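Local atomic coordinates of protein 1A (Cricket paralysis virus, PDB entry 6C3R), a protein that suppresses antiviral RNA silencing in insect cells by inhibiting host AGO2 and recruiting a cellular ubiquitin ligase complex that promotes its degradation. Residues Gly82-Phe87 with Ala134-Arg139; Ile56-Glu61 with Val88-Pro93; Ala15-Asn20 with Gln122-Ser127. All blocks are in the same frame, centred on the assembly; numbering follows the deposited sequence.

Contact 1: Gly82-Phe87 with Ala134-Arg139; sequences GLVWKF and AFLRKR
Leu-136 carries this contact and meets Val-84 and Trp-85 of helix 77-90. Its side chain has CG opposite the carbonyl carbon (chi1 -57°), and the extended chi2 sends CD1 forward onto the other helix. CD1 does most of the touching. It sits over the backbone, with CD1 of Leu-136 3.7 Å from CA of Trp-85. It also reaches the edge of the indole near the ring plane, where Leu-136 CD1 is 3.8 Å from Trp-85 CE3. Trp-85 has CG anti to its N (chi1 172°), which turns the CE3 edge of the indole to the leucine. On Val-84 the branch facing Leu-136 is CG1, which is 3.9 Å from Leu-136 CD1, and these two side chains cross at about a right angle. Trp-119 of helix 117-123 also packs on Leu-136.

At the margin, the aliphatic part of Lys-138 passes the bare backbone of Gly-82, with Lys-138 CG 4.5 Å from Gly-82 CA. Its amine goes on to a salt bridge with Glu-79. Within 134-139, the poorly ordered Arg-139 is modelled with both terminal nitrogens on the carbonyl oxygen of Ala-134. The Trp-85 side chain also touches Arg-133, which is involved in inhibiting stress granule formation. The two segments are thus joined by apolar packing of one buried leucine, while the Lys-138 amine is paired with Glu-79 at the margin.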
loop_
_atom_site.group_PDB
_atom_site.type_symbol
_atom_site.label_atom_id
_atom_site.label_comp_id
_atom_site.label_asym_id
_atom_site.label_seq_id
_atom_site.Cartn_x
_atom_site.Cartn_y
_atom_site.Cartn_z
ATOM N N GLY A 82 20.218 -0.179 -0.760
ATOM C CA GLY A 82 19.353 0.961 -0.480
ATOM C C GLY A 82 18.166 1.027 -1.425
ATOM O O GLY A 82 17.087 1.416 -1.013
ATOM N N LEU A 83 18.355 0.654 -2.691
ATOM C CA LEU A 83 17.242 0.575 -3.641
ATOM C C LEU A 83 16.247 -0.499 -3.219
ATOM O O LEU A 83 15.056 -0.287 -3.228
ATOM C CB LEU A 83 17.724 0.254 -5.058
ATOM C CG LEU A 83 18.524 1.278 -5.865
ATOM C CD1 LEU A 83 19.165 0.626 -7.074
ATOM C CD2 LEU A 83 17.626 2.419 -6.288
ATOM N N VAL A 84 16.744 -1.649 -2.820
ATOM C CA VAL A 84 15.864 -2.681 -2.309
ATOM C C VAL A 84 15.074 -2.159 -1.106
ATOM O O VAL A 84 13.900 -2.429 -0.966
ATOM C CB VAL A 84 16.643 -3.969 -1.954
ATOM C CG1 VAL A 84 15.720 -5.001 -1.353
ATOM C CG2 VAL A 84 17.297 -4.536 -3.205
ATOM N N TRP A 85 15.747 -1.434 -0.233
ATOM C CA TRP A 85 15.120 -0.868 0.957
ATOM C C TRP A 85 13.991 0.111 0.608
ATOM O O TRP A 85 12.936 0.086 1.218
ATOM C CB TRP A 85 16.191 -0.211 1.849
ATOM C CG TRP A 85 15.600 0.548 2.994
ATOM C CD1 TRP A 85 15.718 1.887 3.242
ATOM C CD2 TRP A 85 14.764 0.014 4.025
ATOM N NE1 TRP A 85 15.004 2.217 4.357
ATOM C CE2 TRP A 85 14.415 1.088 4.867
ATOM C CE3 TRP A 85 14.275 -1.271 4.321
ATOM C CZ2 TRP A 85 13.595 0.918 5.995
ATOM C CZ3 TRP A 85 13.463 -1.444 5.433
ATOM C CH2 TRP A 85 13.131 -0.355 6.258
ATOM N N LYS A 86 14.229 0.963 -0.378
ATOM C CA LYS A 86 13.178 1.842 -0.912
ATOM C C LYS A 86 11.994 1.107 -1.531
ATOM O O LYS A 86 10.864 1.560 -1.410
ATOM C CB LYS A 86 13.741 2.778 -1.947
ATOM C CG LYS A 86 14.546 3.902 -1.359
ATOM C CD LYS A 86 15.423 4.480 -2.451
ATOM C CE LYS A 86 16.058 5.784 -2.042
ATOM N NZ LYS A 86 17.216 6.029 -2.950
ATOM N N PHE A 87 12.268 0.013 -2.232
ATOM C CA PHE A 87 11.223 -0.868 -2.741
ATOM C C PHE A 87 10.427 -1.427 -1.578
ATOM O O PHE A 87 9.219 -1.292 -1.549
ATOM C CB PHE A 87 11.815 -2.011 -3.573
ATOM C CG PHE A 87 10.785 -2.902 -4.187
ATOM C CD1 PHE A 87 10.304 -4.005 -3.495
ATOM C CD2 PHE A 87 10.283 -2.635 -5.451
ATOM C CE1 PHE A 87 9.324 -4.838 -4.038
ATOM C CE2 PHE A 87 9.325 -3.468 -6.015
ATOM C CZ PHE A 87 8.828 -4.567 -5.295
ATOM N N ALA A 134 17.683 -3.434 9.383
ATOM C CA ALA A 134 19.069 -3.646 9.786
ATOM C C ALA A 134 19.861 -4.357 8.696
ATOM O O ALA A 134 20.989 -3.971 8.364
ATOM C CB ALA A 134 19.118 -4.437 11.084
ATOM N N PHE A 135 19.239 -5.393 8.140
ATOM C CA PHE A 135 19.789 -6.156 7.026
ATOM C C PHE A 135 20.126 -5.308 5.807
ATOM O O PHE A 135 21.194 -5.482 5.218
ATOM C CB PHE A 135 18.819 -7.262 6.613
ATOM C CG PHE A 135 19.364 -8.188 5.555
ATOM C CD1 PHE A 135 20.506 -8.944 5.796
ATOM C CD2 PHE A 135 18.722 -8.322 4.334
ATOM C CE1 PHE A 135 21.001 -9.796 4.835
ATOM C CE2 PHE A 135 19.211 -9.176 3.369
ATOM C CZ PHE A 135 20.355 -9.920 3.620
ATOM N N LEU A 136 19.229 -4.410 5.430
ATOM C CA LEU A 136 19.454 -3.528 4.270
ATOM C C LEU A 136 20.159 -2.174 4.541
ATOM O O LEU A 136 20.350 -1.396 3.600
ATOM C CB LEU A 136 18.129 -3.282 3.530
ATOM C CG LEU A 136 17.370 -4.518 3.028
ATOM C CD1 LEU A 136 16.035 -4.080 2.434
ATOM C CD2 LEU A 136 18.182 -5.335 2.019
ATOM N N ARG A 137 20.559 -1.896 5.785
ATOM C CA ARG A 137 21.237 -0.627 6.087
ATOM C C ARG A 137 22.564 -0.504 5.348
ATOM O O ARG A 137 23.340 -1.458 5.283
ATOM C CB ARG A 137 21.486 -0.432 7.582
ATOM C CG ARG A 137 22.171 0.900 7.882
ATOM C CD ARG A 137 21.914 1.429 9.282
ATOM N NE ARG A 137 20.638 2.144 9.419
ATOM C CZ ARG A 137 19.520 1.677 9.992
ATOM N NH1 ARG A 137 19.459 0.446 10.519
ATOM N NH2 ARG A 137 18.439 2.459 10.037
ATOM N N LYS A 138 22.807 0.684 4.804
ATOM C CA LYS A 138 23.991 0.942 4.001
ATOM C C LYS A 138 25.255 1.025 4.846
ATOM O O LYS A 138 25.694 2.112 5.227
ATOM C CB LYS A 138 23.834 2.236 3.206
ATOM C CG LYS A 138 22.717 2.210 2.183
ATOM C CD LYS A 138 22.957 3.236 1.083
ATOM C CE LYS A 138 23.012 4.662 1.612
ATOM N NZ LYS A 138 23.345 5.623 0.528
ATOM N N ARG A 139 25.846 -0.132 5.113
ATOM C CA ARG A 139 27.195 -0.210 5.677
ATOM C C ARG A 139 28.217 0.418 4.721
ATOM O O ARG A 139 27.928 0.642 3.552
ATOM C CB ARG A 139 27.557 -1.671 5.954
ATOM C CG ARG A 139 26.740 -2.277 7.089
ATOM C CD ARG A 139 26.564 -3.780 6.964
ATOM N NE ARG A 139 25.678 -4.309 8.013
ATOM C CZ ARG A 139 24.338 -4.314 7.987
ATOM N NH1 ARG A 139 23.653 -3.813 6.953
ATOM N NH2 ARG A 139 23.667 -4.838 9.019
#

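Contact 2: Ile56-Glu61 with Val88-Pro93; sequences IKREEE and VQNYCP
Arg-58 and Glu-59 meet Asn-90 and Tyr-91 across a helical hairpin, in which helices 53-70 and 77-90 follow each other in the chain and run in opposite senses. The meeting is near the C-terminal end of helix 77-90. The subunit interface lies next to this end of the hairpin: Cys-92 forms a disulfide with Cys-92 of the second subunit, and Pro-93 begins the region that binds and inhibits AGO2.

The first kind of contact is van der Waals packing of an amide on a helix. Asn-90 has CG anti to its N (chi1 -152°), which points its amide at helix 53-70. There Asn-90 ND2 lies 3.5 Å from CG of Arg-58 and 3.7 Å from N of Glu-59. The amide nitrogen makes a weak hydrogen bond to the carbonyl oxygen of Arg-55, so this buried polar group has a partner on the helix it faces.

Charged pairs within helix 53-70 hold the side chains that take part. Arg-58 bends at chi2, and its NH1 reaches OE2 of Glu-61 at 3.2 Å, with that oxygen in the guanidinium plane. Glu-59 has Arg-55 as its salt-bridge partner.

The second kind of contact sets a carboxylate against a ring edge. The two planes are 49° apart, and Glu-59 OE2 stands near the ring plane, 3.6 Å from Tyr-91 CD1.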
loop_
_atom_site.group_PDB
_atom_site.type_symbol
_atom_site.label_atom_id
_atom_site.label_comp_id
_atom_site.label_asym_id
_atom_site.label_seq_id
_atom_site.Cartn_x
_atom_site.Cartn_y
_atom_site.Cartn_z
ATOM N N ILE A 56 2.354 2.832 -7.283
ATOM C CA ILE A 56 2.538 1.808 -8.330
ATOM C C ILE A 56 3.749 2.145 -9.205
ATOM O O ILE A 56 4.631 1.320 -9.389
ATOM C CB ILE A 56 1.281 1.672 -9.266
ATOM C CG1 ILE A 56 -0.016 1.367 -8.513
ATOM C CG2 ILE A 56 1.483 0.616 -10.324
ATOM C CD1 ILE A 56 0.102 0.256 -7.501
ATOM N N LYS A 57 3.771 3.349 -9.759
ATOM C CA LYS A 57 4.804 3.733 -10.725
ATOM C C LYS A 57 6.216 3.730 -10.129
ATOM O O LYS A 57 7.158 3.220 -10.734
ATOM C CB LYS A 57 4.470 5.089 -11.336
ATOM C CG LYS A 57 3.278 5.031 -12.284
ATOM C CD LYS A 57 3.686 4.445 -13.629
ATOM C CE LYS A 57 2.607 3.554 -14.234
ATOM N NZ LYS A 57 3.159 2.760 -15.374
ATOM N N ARG A 58 6.329 4.274 -8.928
ATOM C CA ARG A 58 7.530 4.151 -8.108
ATOM C C ARG A 58 8.013 2.697 -7.902
ATOM O O ARG A 58 9.211 2.437 -8.000
ATOM C CB ARG A 58 7.292 4.836 -6.766
ATOM C CG ARG A 58 8.430 4.746 -5.775
ATOM C CD ARG A 58 9.649 5.539 -6.219
ATOM N NE ARG A 58 10.507 5.823 -5.061
ATOM C CZ ARG A 58 11.799 6.140 -5.105
ATOM N NH1 ARG A 58 12.455 6.252 -6.265
ATOM N NH2 ARG A 58 12.448 6.360 -3.966
ATOM N N GLU A 59 7.095 1.780 -7.609
ATOM C CA GLU A 59 7.431 0.360 -7.433
ATOM C C GLU A 59 8.052 -0.245 -8.715
ATOM O O GLU A 59 9.087 -0.912 -8.669
ATOM C CB GLU A 59 6.201 -0.443 -6.947
ATOM C CG GLU A 59 6.538 -1.872 -6.480
ATOM C CD GLU A 59 5.458 -2.574 -5.627
ATOM O OE1 GLU A 59 4.944 -1.994 -4.649
ATOM O OE2 GLU A 59 5.128 -3.746 -5.903
ATOM N N GLU A 60 7.440 0.035 -9.863
ATOM C CA GLU A 60 7.941 -0.430 -11.177
ATOM C C GLU A 60 9.326 0.133 -11.510
ATOM O O GLU A 60 10.165 -0.555 -12.055
ATOM C CB GLU A 60 6.971 -0.018 -12.290
ATOM C CG GLU A 60 5.574 -0.616 -12.185
ATOM C CD GLU A 60 4.526 0.079 -13.075
ATOM O OE1 GLU A 60 4.904 0.889 -13.985
ATOM O OE2 GLU A 60 3.309 -0.210 -12.864
ATOM N N GLU A 61 9.518 1.412 -11.207
ATOM C CA GLU A 61 10.772 2.131 -11.443
ATOM C C GLU A 61 11.925 1.477 -10.664
ATOM O O GLU A 61 13.015 1.223 -11.213
ATOM C CB GLU A 61 10.586 3.597 -11.034
ATOM C CG GLU A 61 11.753 4.507 -11.366
ATOM C CD GLU A 61 11.763 5.810 -10.574
ATOM O OE1 GLU A 61 11.941 6.889 -11.195
ATOM O OE2 GLU A 61 11.608 5.779 -9.329
ATOM N N VAL A 88 11.118 -2.057 -0.638
ATOM C CA VAL A 88 10.519 -2.607 0.576
ATOM C C VAL A 88 9.692 -1.545 1.321
ATOM O O VAL A 88 8.575 -1.820 1.710
ATOM C CB VAL A 88 11.611 -3.226 1.481
ATOM C CG1 VAL A 88 11.160 -3.371 2.921
ATOM C CG2 VAL A 88 12.025 -4.594 0.950
ATOM N N GLN A 89 10.219 -0.334 1.495
ATOM C CA GLN A 89 9.430 0.764 2.081
ATOM C C GLN A 89 8.149 1.050 1.283
ATOM O O GLN A 89 7.072 1.183 1.850
ATOM C CB GLN A 89 10.241 2.057 2.175
ATOM C CG GLN A 89 11.209 2.095 3.342
ATOM C CD GLN A 89 11.868 3.465 3.550
ATOM O OE1 GLN A 89 12.623 3.652 4.518
ATOM N NE2 GLN A 89 11.592 4.430 2.655
ATOM N N ASN A 90 8.275 1.138 -0.030
ATOM C CA ASN A 90 7.139 1.439 -0.874
ATOM C C ASN A 90 6.154 0.266 -1.046
ATOM O O ASN A 90 4.997 0.477 -1.398
ATOM C CB ASN A 90 7.621 1.954 -2.233
ATOM C CG ASN A 90 6.623 2.891 -2.895
ATOM O OD1 ASN A 90 6.237 3.929 -2.328
ATOM N ND2 ASN A 90 6.211 2.547 -4.106
ATOM N N TYR A 91 6.594 -0.966 -0.813
ATOM C CA TYR A 91 5.678 -2.096 -0.945
ATOM C C TYR A 91 4.613 -2.072 0.170
ATOM O O TYR A 91 4.839 -1.592 1.270
ATOM C CB TYR A 91 6.422 -3.440 -1.010
ATOM C CG TYR A 91 5.505 -4.632 -1.243
ATOM C CD1 TYR A 91 4.981 -4.912 -2.506
ATOM C CD2 TYR A 91 5.141 -5.458 -0.196
ATOM C CE1 TYR A 91 4.131 -5.996 -2.715
ATOM C CE2 TYR A 91 4.305 -6.538 -0.385
ATOM C CZ TYR A 91 3.790 -6.811 -1.641
ATOM O OH TYR A 91 2.943 -7.911 -1.796
ATOM N N CYS A 92 3.437 -2.569 -0.162
ATOM C CA CYS A 92 2.276 -2.498 0.690
ATOM C C CYS A 92 1.518 -3.802 0.430
ATOM O O CYS A 92 0.832 -3.913 -0.578
ATOM C CB CYS A 92 1.490 -1.255 0.273
ATOM S SG CYS A 92 -0.226 -1.167 0.785
ATOM N N PRO A 93 1.682 -4.813 1.308
ATOM C CA PRO A 93 1.275 -6.204 0.993
ATOM C C PRO A 93 -0.208 -6.406 0.672
ATOM O O PRO A 93 -1.043 -6.178 1.554
ATOM C CB PRO A 93 1.666 -6.980 2.264
ATOM C CG PRO A 93 1.740 -5.956 3.340
ATOM C CD PRO A 93 2.221 -4.705 2.676
#

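Contact 3: Ala15-Asn20 with Gln122-Ser127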
loop_
_atom_site.group_PDB
_atom_site.type_symbol
_atom_site.label_atom_id
_atom_site.label_comp_id
_atom_site.label_asym_id
_atom_site.label_seq_id
_atom_site.Cartn_x
_atom_site.Cartn_y
_atom_site.Cartn_z
ATOM N N ALA A 15 18.954 -26.846 -5.815
ATOM C CA ALA A 15 19.869 -27.567 -4.947
ATOM C C ALA A 15 19.895 -26.984 -3.539
ATOM O O ALA A 15 19.534 -27.665 -2.584
ATOM C CB ALA A 15 21.267 -27.557 -5.548
ATOM N N GLN A 16 20.265 -25.711 -3.416
ATOM C CA GLN A 16 20.594 -25.148 -2.099
ATOM C C GLN A 16 19.613 -24.168 -1.481
ATOM O O GLN A 16 19.792 -23.804 -0.322
ATOM C CB GLN A 16 21.947 -24.491 -2.173
ATOM C CG GLN A 16 23.058 -25.462 -2.489
ATOM C CD GLN A 16 24.389 -24.766 -2.546
ATOM O OE1 GLN A 16 24.488 -23.572 -2.254
ATOM N NE2 GLN A 16 25.427 -25.500 -2.938
ATOM N N PHE A 17 18.598 -23.741 -2.229
ATOM C CA PHE A 17 17.630 -22.756 -1.740
ATOM C C PHE A 17 16.215 -23.317 -1.769
ATOM O O PHE A 17 15.234 -22.553 -1.699
ATOM C CB PHE A 17 17.710 -21.458 -2.576
ATOM C CG PHE A 17 19.007 -20.708 -2.434
ATOM C CD1 PHE A 17 20.115 -21.058 -3.180
ATOM C CD2 PHE A 17 19.119 -19.638 -1.563
ATOM C CE1 PHE A 17 21.323 -20.354 -3.056
ATOM C CE2 PHE A 17 20.321 -18.936 -1.435
ATOM C CZ PHE A 17 21.428 -19.295 -2.183
ATOM N N GLU A 18 16.109 -24.644 -1.868
ATOM C CA GLU A 18 14.829 -25.352 -1.790
ATOM C C GLU A 18 13.809 -24.806 -2.788
ATOM O O GLU A 18 12.622 -24.630 -2.460
ATOM C CB GLU A 18 14.264 -25.276 -0.364
ATOM C CG GLU A 18 15.285 -25.540 0.741
ATOM C CD GLU A 18 14.665 -25.610 2.134
ATOM O OE1 GLU A 18 13.463 -25.278 2.295
ATOM O OE2 GLU A 18 15.386 -26.010 3.078
ATOM N N GLY A 19 14.297 -24.504 -3.993
ATOM C CA GLY A 19 13.464 -24.065 -5.104
ATOM C C GLY A 19 12.908 -22.658 -5.078
ATOM O O GLY A 19 12.098 -22.318 -5.931
ATOM N N ASN A 20 13.310 -21.821 -4.132
ATOM C CA ASN A 20 12.719 -20.480 -4.045
ATOM C C ASN A 20 13.581 -19.459 -3.314
ATOM O O ASN A 20 14.465 -19.806 -2.535
ATOM C CB ASN A 20 11.357 -20.535 -3.364
ATOM C CG ASN A 20 11.475 -20.597 -1.858
ATOM O OD1 ASN A 20 11.398 -19.572 -1.183
ATOM N ND2 ASN A 20 11.712 -21.786 -1.328
ATOM N N GLN A 122 20.482 -15.349 3.519
ATOM C CA GLN A 122 20.022 -14.578 4.663
ATOM C C GLN A 122 18.734 -13.819 4.397
ATOM O O GLN A 122 17.837 -13.808 5.244
ATOM C CB GLN A 122 21.062 -13.605 5.145
ATOM C CG GLN A 122 20.612 -12.796 6.375
ATOM C CD GLN A 122 20.072 -13.613 7.572
ATOM O OE1 GLN A 122 20.380 -14.804 7.738
ATOM N NE2 GLN A 122 19.279 -12.947 8.427
ATOM N N TRP A 123 18.646 -13.162 3.245
ATOM C CA TRP A 123 17.394 -12.588 2.780
ATOM C C TRP A 123 16.179 -13.464 3.121
ATOM O O TRP A 123 15.149 -12.937 3.542
ATOM C CB TRP A 123 17.472 -12.372 1.272
ATOM C CG TRP A 123 16.142 -12.218 0.594
ATOM C CD1 TRP A 123 15.401 -13.200 -0.004
ATOM C CD2 TRP A 123 15.405 -11.015 0.449
ATOM N NE1 TRP A 123 14.243 -12.674 -0.507
ATOM C CE2 TRP A 123 14.221 -11.329 -0.238
ATOM C CE3 TRP A 123 15.635 -9.692 0.821
ATOM C CZ2 TRP A 123 13.266 -10.359 -0.563
ATOM C CZ3 TRP A 123 14.685 -8.724 0.499
ATOM C CH2 TRP A 123 13.513 -9.066 -0.179
ATOM N N LYS A 124 16.292 -14.786 2.924
ATOM C CA LYS A 124 15.160 -15.705 3.136
ATOM C C LYS A 124 14.699 -15.823 4.588
ATOM O O LYS A 124 13.558 -16.194 4.846
ATOM C CB LYS A 124 15.498 -17.117 2.652
ATOM C CG LYS A 124 15.558 -17.290 1.153
ATOM C CD LYS A 124 15.663 -18.757 0.788
ATOM C CE LYS A 124 14.322 -19.463 0.879
ATOM N NZ LYS A 124 14.424 -20.806 0.252
ATOM N N LEU A 125 15.598 -15.542 5.518
ATOM C CA LEU A 125 15.336 -15.707 6.934
ATOM C C LEU A 125 14.844 -14.456 7.655
ATOM O O LEU A 125 14.582 -14.517 8.862
ATOM C CB LEU A 125 16.615 -16.201 7.608
ATOM C CG LEU A 125 17.156 -17.527 7.066
ATOM C CD1 LEU A 125 18.592 -17.746 7.512
ATOM C CD2 LEU A 125 16.232 -18.656 7.492
ATOM N N VAL A 126 14.714 -13.337 6.935
ATOM C CA VAL A 126 14.231 -12.068 7.513
ATOM C C VAL A 126 12.802 -12.288 7.996
ATOM O O VAL A 126 11.981 -12.830 7.254
ATOM C CB VAL A 126 14.318 -10.880 6.500
ATOM C CG1 VAL A 126 13.671 -9.617 7.049
ATOM C CG2 VAL A 126 15.770 -10.591 6.137
ATOM N N SER A 127 12.531 -11.891 9.237
ATOM C CA SER A 127 11.253 -12.178 9.935
ATOM C C SER A 127 10.466 -10.945 10.413
ATOM O O SER A 127 9.383 -11.099 10.978
ATOM C CB SER A 127 11.528 -13.062 11.164
ATOM O OG SER A 127 12.317 -14.175 10.808
#
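Phe-17, just past helix 2-16, is the first residue of its segment to meet Lys-124. The lysine comes to the edge of the phenyl ring, near its plane, with Lys-124 CD 4.3 Å from Phe-17 CD2. The same ring meets Phe-113 and packs on Leu-117 and Gln-121, so it is buried beside helix 117-123. The carbonyl of Phe-17 faces the amine, with Phe-17 O 2.7 Å from Lys-124 NZ.

Glu-18 comes next. Its carboxylate does not pair with the lysine: Glu-18 OE1 stays 5.0 Å from Lys-124 NZ, near enough that opposite charges may still attract. Its carbonyl oxygen takes a bond from the side-chain amide of Asn-20, at 3.2 Å from Asn-20 ND2 to Glu-18 O. Glu-18 and Gly-19, both with positive phi, are the central residues of a turn.

Asn-20 ends the walk. Its backbone carbonyl oxygen accepts a hydrogen bond from Lys-124 NZ at 3.0 Å, and the donor stands well above the carbonyl plane. The lysine bends at chi3 (78°), which turns its end into the mouth of the turn. Asn-20 OD1 is bonded to the backbone N of Asp-22, and this helps to fix the amide.

The backbone from Phe-17 to Asn-20 forms a type I' beta turn, closed by Asn-20 N to Phe-17 O. This turn follows the helix that carries the BC-box, and Lys-124 ties it to a type I turn running from Trp-123 to Val-126.

Overall arrangement
Contacts 1 and 2 share helix 77-90 and touch each other, with centres about 14 Å apart. Contact 1 joins that helix to helix 129-136, and contact 2 joins it to helix 53-70. Contact 3 joins the end of helix 2-16 to the 122-127 segment, which begins on helix 117-123. Its centre is about 18 Å from that of contact 1, and the two touch through Phe-135 and Val-84. Contacts 2 and 3 lie on opposite sides of the chain's centre, about 22 Å apart between centres. Along the chain, contact 3 spans contact 2, and contact 1 crosses both. The contacts thus run from the BC-box helix to the inter-subunit Cys-92 disulfide and the start of the AGO2-interacting region.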